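Local coordinates for protein putative 2,5-diketo-D-gluconic acid reductase B (PDB 3UP8) that probably acts as an NADPH-dependent aldo/keto reductase that converts methylglyoxal to hydroxyacetone, and may also reduce 2,5-diketo-D-gluconic acid, at residues H184-Q189 and R277-P282; S205-A210 and R285-Q290; G225-T230 and F264-T269; T230-A235 and L257-A262. All blocks are in the same frame, centred on the assembly; numbering follows the deposited sequence.

Contact 1: residues H184-Q189 and R277-P282; sequences HPYLDQ and RELARP
Y186 lies beside L279 where two loops of this aldo/keto reductase TIM barrel meet: the loop after strand 176-182 and the C-terminal segment leaving helix 270-277. Both are bent by type I turns, from H184 to L187 and from R277 to A280, and the CA atoms of Y186 and A280 come within 4.0 Å. The Y186 side chain sets out from CB with CG anti to the carbonyl carbon (chi1 -47°), which lays its ring alongside L279, the two side chains pointing the same way. Going outward, CD1 comes first, 3.4 Å from L279 O, which approaches the ring obliquely. Next, CE1 packs 4.0 Å from L279 CB. At the tip, OH is hydrogen-bonded to D217, and the ring has a cation-pi partner in K213. P185 adds a second apolar contact to the leucine, its CB 4.0 Å from L279 CD1, while L279 also touches L219 and L220 of helix 218-227. The loops are joined through their backbones as well. R281 N donates to Y186 O at 2.9 Å in a nearly straight bond (169°), the donor standing above the carbonyl plane. Farther along, A280 CB rests 3.9 Å from D188 CB, and the carboxylate of D188 turns to T190 OG1 near the start of the next helix. One water completes the junction: it accepts from D188 N at 2.9 Å and donates to R281 O at 2.8 Å.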
loop_
_atom_site.group_PDB
_atom_site.type_symbol
_atom_site.label_atom_id
_atom_site.label_comp_id
_atom_site.label_asym_id
_atom_site.label_seq_id
_atom_site.Cartn_x
_atom_site.Cartn_y
_atom_site.Cartn_z
ATOM N N HIS A 184 -8.521 -2.114 -7.522
ATOM C CA HIS A 184 -9.681 -1.228 -7.581
ATOM C C HIS A 184 -10.780 -2.049 -8.260
ATOM O O HIS A 184 -10.512 -3.151 -8.742
ATOM C CB HIS A 184 -9.358 0.041 -8.378
ATOM C CG HIS A 184 -8.679 -0.223 -9.688
ATOM N ND1 HIS A 184 -9.342 -0.731 -10.788
ATOM C CD2 HIS A 184 -7.394 -0.036 -10.078
ATOM C CE1 HIS A 184 -8.489 -0.868 -11.788
ATOM N NE2 HIS A 184 -7.301 -0.450 -11.386
ATOM N N PRO A 185 -12.020 -1.534 -8.296
ATOM C CA PRO A 185 -13.116 -2.371 -8.821
ATOM C C PRO A 185 -12.924 -2.899 -10.259
ATOM O O PRO A 185 -13.483 -3.949 -10.606
ATOM C CB PRO A 185 -14.321 -1.435 -8.740
ATOM C CG PRO A 185 -13.991 -0.520 -7.574
ATOM C CD PRO A 185 -12.514 -0.270 -7.715
ATOM N N TYR A 186 -12.126 -2.204 -11.075
ATOM C CA TYR A 186 -11.947 -2.592 -12.488
ATOM C C TYR A 186 -10.846 -3.624 -12.749
ATOM O O TYR A 186 -10.699 -4.118 -13.877
ATOM C CB TYR A 186 -11.792 -1.338 -13.362
ATOM C CG TYR A 186 -12.856 -0.327 -13.016
ATOM C CD1 TYR A 186 -14.193 -0.524 -13.396
ATOM C CD2 TYR A 186 -12.540 0.803 -12.266
ATOM C CE1 TYR A 186 -15.183 0.407 -13.036
ATOM C CE2 TYR A 186 -13.497 1.713 -11.903
ATOM C CZ TYR A 186 -14.812 1.523 -12.288
ATOM O OH TYR A 186 -15.720 2.466 -11.908
ATOM N N LEU A 187 -10.079 -3.961 -11.710
ATOM C CA LEU A 187 -9.022 -4.964 -11.856
ATOM C C LEU A 187 -9.228 -6.117 -10.889
ATOM O O LEU A 187 -9.079 -5.948 -9.680
ATOM C CB LEU A 187 -7.635 -4.338 -11.665
ATOM C CG LEU A 187 -6.434 -5.289 -11.784
ATOM C CD1 LEU A 187 -6.388 -5.962 -13.175
ATOM C CD2 LEU A 187 -5.153 -4.499 -11.518
ATOM N N ASP A 188 -9.557 -7.285 -11.438
ATOM C CA ASP A 188 -9.726 -8.509 -10.647
ATOM C C ASP A 188 -8.400 -8.949 -10.009
ATOM O O ASP A 188 -7.368 -9.011 -10.689
ATOM C CB ASP A 188 -10.263 -9.645 -11.522
ATOM C CG ASP A 188 -10.405 -10.956 -10.756
ATOM O OD1 ASP A 188 -10.887 -10.946 -9.602
ATOM O OD2 ASP A 188 -10.023 -12.005 -11.307
ATOM N N GLN A 189 -8.436 -9.246 -8.714
ATOM C CA GLN A 189 -7.248 -9.766 -8.021
ATOM C C GLN A 189 -7.524 -11.071 -7.285
ATOM O O GLN A 189 -6.885 -11.376 -6.268
ATOM C CB GLN A 189 -6.640 -8.705 -7.077
ATOM C CG GLN A 189 -5.998 -7.527 -7.808
ATOM C CD GLN A 189 -4.652 -7.850 -8.446
ATOM O OE1 GLN A 189 -4.308 -9.017 -8.681
ATOM N NE2 GLN A 189 -3.874 -6.809 -8.723
ATOM N N ARG A 277 -17.754 -6.118 -7.329
ATOM C CA ARG A 277 -16.875 -7.154 -7.873
ATOM C C ARG A 277 -17.104 -7.400 -9.380
ATOM O O ARG A 277 -16.153 -7.718 -10.119
ATOM C CB ARG A 277 -17.041 -8.449 -7.067
ATOM C CG ARG A 277 -15.963 -9.508 -7.307
ATOM C CD ARG A 277 -16.442 -10.898 -6.875
ATOM N NE ARG A 277 -15.921 -11.966 -7.746
ATOM C CZ ARG A 277 -16.431 -12.312 -8.936
ATOM N NH1 ARG A 277 -17.488 -11.679 -9.443
ATOM N NH2 ARG A 277 -15.872 -13.293 -9.639
ATOM N N GLU A 278 -18.355 -7.239 -9.824
ATOM C CA GLU A 278 -18.737 -7.406 -11.240
ATOM C C GLU A 278 -18.146 -6.362 -12.195
ATOM O O GLU A 278 -18.205 -6.534 -13.415
ATOM C CB GLU A 278 -20.266 -7.388 -11.410
ATOM C CG GLU A 278 -21.024 -8.516 -10.723
ATOM C CD GLU A 278 -20.618 -9.915 -11.192
ATOM O OE1 GLU A 278 -20.036 -10.056 -12.300
ATOM O OE2 GLU A 278 -20.901 -10.879 -10.438
ATOM N N LEU A 279 -17.608 -5.277 -11.644
ATOM C CA LEU A 279 -17.027 -4.206 -12.448
ATOM C C LEU A 279 -15.675 -4.545 -13.086
ATOM O O LEU A 279 -15.186 -3.772 -13.903
ATOM C CB LEU A 279 -16.921 -2.906 -11.633
ATOM C CG LEU A 279 -18.235 -2.261 -11.184
ATOM C CD1 LEU A 279 -17.961 -1.056 -10.283
ATOM C CD2 LEU A 279 -19.098 -1.873 -12.388
ATOM N N ALA A 280 -15.084 -5.686 -12.730
ATOM C CA ALA A 280 -13.757 -6.063 -13.236
ATOM C C ALA A 280 -13.743 -6.209 -14.765
ATOM O O ALA A 280 -14.667 -6.782 -15.356
ATOM C CB ALA A 280 -13.254 -7.329 -12.561
ATOM N N ARG A 281 -12.697 -5.662 -15.387
ATOM C CA ARG A 281 -12.550 -5.632 -16.843
ATOM C C ARG A 281 -11.196 -6.233 -17.221
ATOM O O ARG A 281 -10.196 -5.991 -16.527
ATOM C CB ARG A 281 -12.608 -4.188 -17.367
ATOM C CG ARG A 281 -13.893 -3.392 -17.087
ATOM C CD ARG A 281 -15.056 -3.817 -17.991
ATOM N NE ARG A 281 -14.689 -3.817 -19.413
ATOM C CZ ARG A 281 -15.113 -4.717 -20.300
ATOM N NH1 ARG A 281 -15.930 -5.697 -19.925
ATOM N NH2 ARG A 281 -14.714 -4.644 -21.564
ATOM N N PRO A 282 -11.144 -7.004 -18.328
ATOM C CA PRO A 282 -9.856 -7.568 -18.758
ATOM C C PRO A 282 -8.815 -6.485 -19.086
ATOM O O PRO A 282 -7.619 -6.757 -19.079
ATOM C CB PRO A 282 -10.220 -8.388 -20.005
ATOM C CG PRO A 282 -11.511 -7.779 -20.502
ATOM C CD PRO A 282 -12.239 -7.306 -19.278
HETATM O O HOH W 1 -9.710 -7.690 -14.329
#

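Contact 2: residues S205-A210 and R285-Q290; sequences SYYAMA and RIVNPQ
V287 holds CG1 anti to its backbone N (chi1 -176°), which leaves CG2 directed at the rims of two tyrosines, Y206 and Y207. In I286, CG2 takes the position anti to the backbone N and CG1 runs on extended, carrying CD1 over the Y207 ring. There CD1 makes a CH-pi contact 4.2 Å from the ring centroid of Y207, 15° off the normal, and it also sits 3.6 Å from the C atom of A210. V287 CG2 meets the same ring at its edge, 3.5 Å from Y207 CE1, so the phenol is touched on one face and at one edge. Exchanging Y207 for an alanine would take that ring away and would probably open a gap beside I286 CD1 and V287 CG2. These residues lie at the C-terminal mouth of the TIM barrel, where strand 202-206 runs into a type I turn and the C-terminal segment passes by. Y206 ends that strand, its side chain about 6 Å from those of Y70, the predicted proton donor, and K95, and about 3 Å from an acetate ion probably from the crystallisation liquor. In aldo/keto reductases a tyrosine here stacks on the nicotinamide, a role Y206 probably shares. Its edge meets V287 CG2, 3.9 Å from Y206 CE1, while its OH is bonded to N159. E182 uses both carboxylate oxygens, OE2 for I286 N and OE1 for V287 N.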
loop_
_atom_site.group_PDB
_atom_site.type_symbol
_atom_site.label_atom_id
_atom_site.label_comp_id
_atom_site.label_asym_id
_atom_site.label_seq_id
_atom_site.Cartn_x
_atom_site.Cartn_y
_atom_site.Cartn_z
ATOM N N SER A 205 -3.434 -2.285 -1.462
ATOM C CA SER A 205 -3.996 -1.694 -2.680
ATOM C C SER A 205 -3.479 -0.286 -2.961
ATOM O O SER A 205 -3.467 0.561 -2.062
ATOM C CB SER A 205 -5.524 -1.633 -2.556
ATOM O OG SER A 205 -6.060 -0.712 -3.494
ATOM N N TYR A 206 -3.065 -0.046 -4.207
ATOM C CA TYR A 206 -2.922 1.318 -4.720
ATOM C C TYR A 206 -3.850 1.536 -5.925
ATOM O O TYR A 206 -4.336 0.567 -6.531
ATOM C CB TYR A 206 -1.461 1.715 -5.028
ATOM C CG TYR A 206 -0.769 0.971 -6.166
ATOM C CD1 TYR A 206 -0.982 1.336 -7.495
ATOM C CD2 TYR A 206 0.126 -0.067 -5.903
ATOM C CE1 TYR A 206 -0.337 0.670 -8.543
ATOM C CE2 TYR A 206 0.780 -0.741 -6.946
ATOM C CZ TYR A 206 0.542 -0.359 -8.260
ATOM O OH TYR A 206 1.173 -0.995 -9.303
ATOM N N TYR A 207 -4.088 2.810 -6.243
ATOM C CA TYR A 207 -4.978 3.245 -7.344
ATOM C C TYR A 207 -6.441 2.852 -7.121
ATOM O O TYR A 207 -7.148 2.499 -8.067
ATOM C CB TYR A 207 -4.505 2.728 -8.717
ATOM C CG TYR A 207 -3.882 3.793 -9.593
ATOM C CD1 TYR A 207 -2.669 3.562 -10.236
ATOM C CD2 TYR A 207 -4.512 5.029 -9.793
ATOM C CE1 TYR A 207 -2.090 4.537 -11.047
ATOM C CE2 TYR A 207 -3.940 6.013 -10.599
ATOM C CZ TYR A 207 -2.717 5.751 -11.222
ATOM O OH TYR A 207 -2.115 6.704 -12.004
ATOM N N ALA A 208 -6.879 2.908 -5.870
ATOM C CA ALA A 208 -8.280 2.638 -5.507
ATOM C C ALA A 208 -9.294 3.386 -6.397
ATOM O O ALA A 208 -10.350 2.846 -6.712
ATOM C CB ALA A 208 -8.515 2.977 -4.049
HETATM N N MSE A 209 -8.963 4.614 -6.789
HETATM C CA MSE A 209 -9.866 5.475 -7.583
HETATM C C MSE A 209 -9.849 5.161 -9.089
HETATM O O MSE A 209 -10.602 5.767 -9.863
HETATM C CB MSE A 209 -9.513 6.957 -7.383
HETATM C CG MSE A 209 -9.618 7.481 -5.967
HETATM SE SE MSE A 209 -11.414 7.259 -5.254
HETATM C CE MSE A 209 -11.187 5.671 -4.193
ATOM N N ALA A 210 -8.971 4.237 -9.491
ATOM C CA ALA A 210 -8.777 3.858 -10.896
ATOM C C ALA A 210 -8.586 5.056 -11.848
ATOM O O ALA A 210 -9.199 5.127 -12.922
ATOM C CB ALA A 210 -9.885 2.934 -11.374
ATOM N N ARG A 285 -6.294 -2.890 -15.784
ATOM C CA ARG A 285 -4.982 -2.528 -15.223
ATOM C C ARG A 285 -4.461 -1.232 -15.816
ATOM O O ARG A 285 -4.465 -1.048 -17.045
ATOM C CB ARG A 285 -3.962 -3.637 -15.455
ATOM C CG ARG A 285 -2.636 -3.383 -14.743
ATOM C CD ARG A 285 -1.647 -4.482 -15.047
ATOM N NE ARG A 285 -2.143 -5.804 -14.670
ATOM C CZ ARG A 285 -2.157 -6.283 -13.426
ATOM N NH1 ARG A 285 -1.696 -5.545 -12.413
ATOM N NH2 ARG A 285 -2.632 -7.511 -13.195
ATOM N N ILE A 286 -4.009 -0.344 -14.931
ATOM C CA ILE A 286 -3.500 0.975 -15.298
ATOM C C ILE A 286 -1.972 0.992 -15.384
ATOM O O ILE A 286 -1.411 1.548 -16.325
ATOM C CB ILE A 286 -3.964 2.045 -14.275
ATOM C CG1 ILE A 286 -5.495 2.118 -14.227
ATOM C CG2 ILE A 286 -3.350 3.441 -14.587
ATOM C CD1 ILE A 286 -6.026 2.841 -12.989
ATOM N N VAL A 287 -1.303 0.377 -14.405
ATOM C CA VAL A 287 0.161 0.454 -14.297
ATOM C C VAL A 287 0.814 -0.830 -14.820
ATOM O O VAL A 287 0.631 -1.901 -14.252
ATOM C CB VAL A 287 0.598 0.730 -12.818
ATOM C CG1 VAL A 287 2.111 0.921 -12.713
ATOM C CG2 VAL A 287 -0.123 1.967 -12.262
ATOM N N ASN A 288 1.581 -0.722 -15.907
ATOM C CA ASN A 288 2.157 -1.898 -16.565
ATOM C C ASN A 288 3.501 -1.565 -17.257
ATOM O O ASN A 288 3.608 -1.664 -18.486
ATOM C CB ASN A 288 1.145 -2.428 -17.592
ATOM C CG ASN A 288 1.299 -3.917 -17.876
ATOM O OD1 ASN A 288 2.268 -4.563 -17.468
ATOM N ND2 ASN A 288 0.325 -4.470 -18.587
ATOM N N PRO A 289 4.518 -1.132 -16.484
ATOM C CA PRO A 289 5.770 -0.737 -17.150
ATOM C C PRO A 289 6.573 -1.927 -17.675
ATOM O O PRO A 289 6.830 -2.896 -16.954
ATOM C CB PRO A 289 6.532 0.044 -16.073
ATOM C CG PRO A 289 5.970 -0.439 -14.786
ATOM C CD PRO A 289 4.541 -0.856 -15.038
ATOM N N GLN A 290 6.926 -1.856 -18.954
ATOM C CA GLN A 290 7.681 -2.919 -19.615
ATOM C C GLN A 290 9.026 -3.128 -18.919
ATOM O O GLN A 290 9.728 -2.164 -18.607
ATOM C CB GLN A 290 7.869 -2.572 -21.102
ATOM C CG GLN A 290 8.772 -3.525 -21.889
ATOM C CD GLN A 290 8.285 -4.960 -21.858
ATOM O OE1 GLN A 290 9.092 -5.897 -21.833
ATOM N NE2 GLN A 290 6.958 -5.146 -21.846
#

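Contact 3: residues G225-T230 and F264-T269; sequences GRHGKT and FDFALT
H227 and F266, their CA atoms 7.2 Å apart, face each other where helix 218-227 ends in a Schellman motif at G228 (phi 71°) and the loop between helices 254-261 and 270-277 runs past it. The F266 ring is the centre of the contact. K229 CG lies over the middle of one face, 3.7 Å from the centroid, in a CH-pi contact, and the bend at chi2 (-61°) lets the chain continue across the ring until CE is 3.5 Å from F266 CD2. Beyond the rim, NZ forms a salt bridge to D265 OD2 at 3.1 Å, met from above the carboxylate plane, and also donates to A262 O. With an alanine in place of K229, D265 would probably lose its charged mate and that face of F266 its aliphatic cover. The H227 and F266 side chains cross at about a right angle, their ring planes 45° apart, with F266 CD1 over one face of the imidazole, 3.8 Å from H227 CG. L268 CD2 adds a contact 4.0 Å from H227 NE2, whose hydrogen bond goes to E272. Held between a carboxylate and a carbonyl oxygen at the surface, the ammonium group of K229 is likely to stay protonated.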
loop_
_atom_site.group_PDB
_atom_site.type_symbol
_atom_site.label_atom_id
_atom_site.label_comp_id
_atom_site.label_asym_id
_atom_site.label_seq_id
_atom_site.Cartn_x
_atom_site.Cartn_y
_atom_site.Cartn_z
ATOM N N GLY A 225 -24.913 6.722 -2.603
ATOM C CA GLY A 225 -26.143 7.418 -2.247
ATOM C C GLY A 225 -26.928 6.737 -1.143
ATOM O O GLY A 225 -27.384 7.405 -0.212
ATOM N N ARG A 226 -27.089 5.418 -1.245
ATOM C CA ARG A 226 -27.747 4.625 -0.203
ATOM C C ARG A 226 -27.168 4.830 1.207
ATOM O O ARG A 226 -27.891 4.677 2.196
ATOM C CB ARG A 226 -27.689 3.131 -0.529
ATOM C CG ARG A 226 -28.155 2.750 -1.910
ATOM C CD ARG A 226 -28.121 1.244 -2.059
ATOM N NE ARG A 226 -28.374 0.801 -3.430
ATOM C CZ ARG A 226 -28.097 -0.419 -3.887
ATOM N NH1 ARG A 226 -27.551 -1.326 -3.093
ATOM N NH2 ARG A 226 -28.369 -0.740 -5.144
ATOM N N HIS A 227 -25.878 5.163 1.301
ATOM C CA HIS A 227 -25.180 5.237 2.597
ATOM C C HIS A 227 -24.812 6.659 3.009
ATOM O O HIS A 227 -24.198 6.869 4.061
ATOM C CB HIS A 227 -23.900 4.387 2.567
ATOM C CG HIS A 227 -24.144 2.926 2.385
ATOM N ND1 HIS A 227 -24.575 2.112 3.409
ATOM C CD2 HIS A 227 -23.998 2.126 1.305
ATOM C CE1 HIS A 227 -24.695 0.874 2.966
ATOM N NE2 HIS A 227 -24.356 0.856 1.690
ATOM N N GLY A 228 -25.171 7.633 2.182
ATOM C CA GLY A 228 -24.752 9.016 2.402
ATOM C C GLY A 228 -23.271 9.210 2.126
ATOM O O GLY A 228 -22.653 10.136 2.653
ATOM N N LYS A 229 -22.715 8.356 1.268
ATOM C CA LYS A 229 -21.280 8.343 0.971
ATOM C C LYS A 229 -21.000 8.614 -0.519
ATOM O O LYS A 229 -21.878 8.438 -1.359
ATOM C CB LYS A 229 -20.669 7.001 1.411
ATOM C CG LYS A 229 -20.700 6.718 2.937
ATOM C CD LYS A 229 -19.908 7.764 3.728
ATOM C CE LYS A 229 -19.786 7.427 5.218
ATOM N NZ LYS A 229 -18.809 8.356 5.878
ATOM N N THR A 230 -19.790 9.066 -0.840
ATOM C CA THR A 230 -19.405 9.294 -2.238
ATOM C C THR A 230 -19.031 7.980 -2.908
ATOM O O THR A 230 -18.777 6.979 -2.230
ATOM C CB THR A 230 -18.211 10.273 -2.373
ATOM O OG1 THR A 230 -17.075 9.763 -1.652
ATOM C CG2 THR A 230 -18.569 11.666 -1.865
ATOM N N PHE A 264 -14.974 4.039 7.842
ATOM C CA PHE A 264 -15.242 3.016 8.848
ATOM C C PHE A 264 -16.583 3.275 9.537
ATOM O O PHE A 264 -16.965 2.556 10.462
ATOM C CB PHE A 264 -14.064 2.884 9.830
ATOM C CG PHE A 264 -12.754 2.576 9.150
ATOM C CD1 PHE A 264 -12.465 1.282 8.725
ATOM C CD2 PHE A 264 -11.831 3.588 8.895
ATOM C CE1 PHE A 264 -11.268 0.990 8.066
ATOM C CE2 PHE A 264 -10.626 3.307 8.237
ATOM C CZ PHE A 264 -10.347 2.003 7.821
ATOM N N ASP A 265 -17.281 4.303 9.043
ATOM C CA ASP A 265 -18.649 4.678 9.439
ATOM C C ASP A 265 -19.695 3.647 9.056
ATOM O O ASP A 265 -20.683 3.456 9.763
ATOM C CB ASP A 265 -19.062 5.955 8.701
ATOM C CG ASP A 265 -18.487 7.206 9.302
ATOM O OD1 ASP A 265 -17.519 7.125 10.094
ATOM O OD2 ASP A 265 -19.006 8.291 8.956
ATOM N N PHE A 266 -19.504 3.025 7.900
ATOM C CA PHE A 266 -20.555 2.229 7.284
ATOM C C PHE A 266 -20.012 0.907 6.804
ATOM O O PHE A 266 -18.806 0.664 6.876
ATOM C CB PHE A 266 -21.200 3.006 6.126
ATOM C CG PHE A 266 -20.303 3.179 4.907
ATOM C CD1 PHE A 266 -20.641 2.581 3.691
ATOM C CD2 PHE A 266 -19.144 3.952 4.970
ATOM C CE1 PHE A 266 -19.830 2.741 2.561
ATOM C CE2 PHE A 266 -18.327 4.118 3.850
ATOM C CZ PHE A 266 -18.675 3.517 2.644
ATOM N N ALA A 267 -20.913 0.048 6.339
ATOM C CA ALA A 267 -20.542 -1.214 5.725
ATOM C C ALA A 267 -21.377 -1.430 4.466
ATOM O O ALA A 267 -22.506 -0.939 4.373
ATOM C CB ALA A 267 -20.732 -2.358 6.701
ATOM N N LEU A 268 -20.810 -2.131 3.488
ATOM C CA LEU A 268 -21.554 -2.512 2.292
ATOM C C LEU A 268 -22.226 -3.851 2.525
ATOM O O LEU A 268 -21.657 -4.738 3.163
ATOM C CB LEU A 268 -20.643 -2.597 1.058
ATOM C CG LEU A 268 -19.852 -1.361 0.614
ATOM C CD1 LEU A 268 -18.982 -1.684 -0.595
ATOM C CD2 LEU A 268 -20.761 -0.191 0.318
ATOM N N THR A 269 -23.445 -3.986 2.011
ATOM C CA THR A 269 -24.183 -5.245 2.076
ATOM C C THR A 269 -23.470 -6.291 1.229
ATOM O O THR A 269 -22.656 -5.940 0.366
ATOM C CB THR A 269 -25.647 -5.079 1.568
ATOM O OG1 THR A 269 -25.661 -5.067 0.136
ATOM C CG2 THR A 269 -26.267 -3.783 2.089
#

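Contact 4: residues T230-A235 and L257-A262; sequences TAAQVA and LKENFA
Two hydrogen bonds tie E259 of helix 254-261 to the N-cap and first turn of helix 231-240. In one, T230 OG1 donates to E259 OE2 across a short 2.5 Å, reaching the oxygen from above the carboxylate plane; the glutamate chain, extended with CG anti to its backbone N (chi1 -180°), comes from the opposite direction to the threonine. In the other, Q233 NE2 donates to the main-chain O of E259 at 2.7 Å (158°), with that oxygen close to the amide plane. E259 O also accepts from A262 N, and the two donors arrive from opposite faces of the carbonyl. Within 230-235, a reciprocal pair of bonds fixes the same side chains: T230 N donates to Q233 OE1 at 2.8 Å, on a lone pair in the carbonyl plane, and Q233 N donates to T230 OG1 at 3.3 Å. Both polar atoms of the Q233 amide are thereby engaged, which sets its rotation. Van der Waals contacts fill in around this network. E259 CG packs 3.6 Å from Q233 CD, A232 CB lies 3.5 Å from E259 OE2, and A262 CB is 3.9 Å from Q233 NE2. A carboxylate so near the N-terminal end of helix 231-240 would probably be favoured by the helix dipole. The T230-Q233 pairing is a capping box, here joining the two helices that precede and follow strand 245-249 of the TIM barrel.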
loop_
_atom_site.group_PDB
_atom_site.type_symbol
_atom_site.label_atom_id
_atom_site.label_comp_id
_atom_site.label_asym_id
_atom_site.label_seq_id
_atom_site.Cartn_x
_atom_site.Cartn_y
_atom_site.Cartn_z
ATOM N N THR A 230 -19.790 9.066 -0.840
ATOM C CA THR A 230 -19.405 9.294 -2.238
ATOM C C THR A 230 -19.031 7.980 -2.908
ATOM O O THR A 230 -18.777 6.979 -2.230
ATOM C CB THR A 230 -18.211 10.273 -2.373
ATOM O OG1 THR A 230 -17.075 9.763 -1.652
ATOM C CG2 THR A 230 -18.569 11.666 -1.865
ATOM N N ALA A 231 -19.011 7.978 -4.239
ATOM C CA ALA A 231 -18.513 6.835 -5.010
ATOM C C ALA A 231 -17.089 6.423 -4.563
ATOM O O ALA A 231 -16.766 5.241 -4.514
ATOM C CB ALA A 231 -18.532 7.161 -6.513
ATOM N N ALA A 232 -16.269 7.420 -4.239
ATOM C CA ALA A 232 -14.895 7.214 -3.800
ATOM C C ALA A 232 -14.838 6.427 -2.496
ATOM O O ALA A 232 -14.058 5.473 -2.373
ATOM C CB ALA A 232 -14.197 8.541 -3.649
ATOM N N GLN A 233 -15.673 6.818 -1.535
ATOM C CA GLN A 233 -15.750 6.128 -0.245
ATOM C C GLN A 233 -16.274 4.719 -0.418
ATOM O O GLN A 233 -15.855 3.807 0.290
ATOM C CB GLN A 233 -16.632 6.899 0.750
ATOM C CG GLN A 233 -16.027 8.215 1.220
ATOM C CD GLN A 233 -17.043 9.114 1.930
ATOM O OE1 GLN A 233 -18.188 9.247 1.487
ATOM N NE2 GLN A 233 -16.620 9.738 3.030
ATOM N N VAL A 234 -17.185 4.529 -1.369
ATOM C CA VAL A 234 -17.673 3.187 -1.682
ATOM C C VAL A 234 -16.542 2.264 -2.173
ATOM O O VAL A 234 -16.456 1.103 -1.769
ATOM C CB VAL A 234 -18.827 3.233 -2.707
ATOM C CG1 VAL A 234 -19.210 1.837 -3.165
ATOM C CG2 VAL A 234 -20.038 3.937 -2.086
ATOM N N ALA A 235 -15.679 2.784 -3.039
ATOM C CA ALA A 235 -14.578 1.975 -3.575
ATOM C C ALA A 235 -13.564 1.649 -2.473
ATOM O O ALA A 235 -13.126 0.510 -2.352
ATOM C CB ALA A 235 -13.910 2.678 -4.744
ATOM N N LEU A 257 -9.164 14.380 1.857
ATOM C CA LEU A 257 -8.564 13.869 3.090
ATOM C C LEU A 257 -9.623 13.401 4.094
ATOM O O LEU A 257 -9.643 12.234 4.486
ATOM C CB LEU A 257 -7.704 14.966 3.722
ATOM C CG LEU A 257 -6.458 14.700 4.567
ATOM C CD1 LEU A 257 -6.549 15.531 5.842
ATOM C CD2 LEU A 257 -6.252 13.229 4.896
ATOM N N LYS A 258 -10.509 14.311 4.491
ATOM C CA LYS A 258 -11.537 14.017 5.496
ATOM C C LYS A 258 -12.554 12.993 4.999
ATOM O O LYS A 258 -13.076 12.192 5.778
ATOM C CB LYS A 258 -12.244 15.303 5.936
ATOM C CG LYS A 258 -11.282 16.396 6.390
ATOM C CD LYS A 258 -11.876 17.271 7.489
ATOM C CE LYS A 258 -10.772 18.026 8.227
ATOM N NZ LYS A 258 -11.300 19.097 9.127
ATOM N N GLU A 259 -12.819 13.035 3.694
ATOM C CA GLU A 259 -13.756 12.132 3.033
ATOM C C GLU A 259 -13.211 10.694 2.991
ATOM O O GLU A 259 -13.902 9.743 3.370
ATOM C CB GLU A 259 -14.055 12.659 1.621
ATOM C CG GLU A 259 -15.028 11.823 0.788
ATOM C CD GLU A 259 -14.997 12.191 -0.695
ATOM O OE1 GLU A 259 -14.932 13.402 -1.011
ATOM O OE2 GLU A 259 -15.036 11.269 -1.544
ATOM N N ASN A 260 -11.964 10.553 2.542
ATOM C CA ASN A 260 -11.302 9.246 2.450
ATOM C C ASN A 260 -11.153 8.545 3.807
ATOM O O ASN A 260 -11.242 7.317 3.898
ATOM C CB ASN A 260 -9.937 9.385 1.767
ATOM C CG ASN A 260 -10.048 9.608 0.263
ATOM O OD1 ASN A 260 -11.081 10.048 -0.245
ATOM N ND2 ASN A 260 -8.975 9.299 -0.457
ATOM N N PHE A 261 -10.953 9.340 4.852
ATOM C CA PHE A 261 -10.775 8.839 6.215
ATOM C C PHE A 261 -12.070 8.280 6.810
ATOM O O PHE A 261 -12.039 7.361 7.636
ATOM C CB PHE A 261 -10.236 9.966 7.093
ATOM C CG PHE A 261 -9.719 9.515 8.424
ATOM C CD1 PHE A 261 -8.497 8.859 8.526
ATOM C CD2 PHE A 261 -10.445 9.772 9.586
ATOM C CE1 PHE A 261 -8.004 8.452 9.771
ATOM C CE2 PHE A 261 -9.966 9.371 10.827
ATOM C CZ PHE A 261 -8.736 8.709 10.918
ATOM N N ALA A 262 -13.202 8.836 6.375
ATOM C CA ALA A 262 -14.519 8.462 6.897
ATOM C C ALA A 262 -15.113 7.234 6.197
ATOM O O ALA A 262 -16.205 7.302 5.620
ATOM C CB ALA A 262 -15.468 9.647 6.798
#

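In the fold
Contacts 3 and 4 are neighbours on the outer side of the barrel: they share T230, their centres are 9 Å apart, and F266 CZ lies 3.7 Å from Q233 O. Contacts 1 and 2, 12 Å between centres, alternate along the chain and join the C-terminal segment to the loops after strands 176-182 and 202-206; H184 CD2 approaches Y207 O at 3.2 Å, and Y186 CD2 lies 3.5 Å from A210 CB. M209 CE, 3.4 Å from A232 O, connects contact 2 to contact 4. Of the four, contact 2 alone borders the predicted catalytic site and the acetate, through Y206; the others lie away from it.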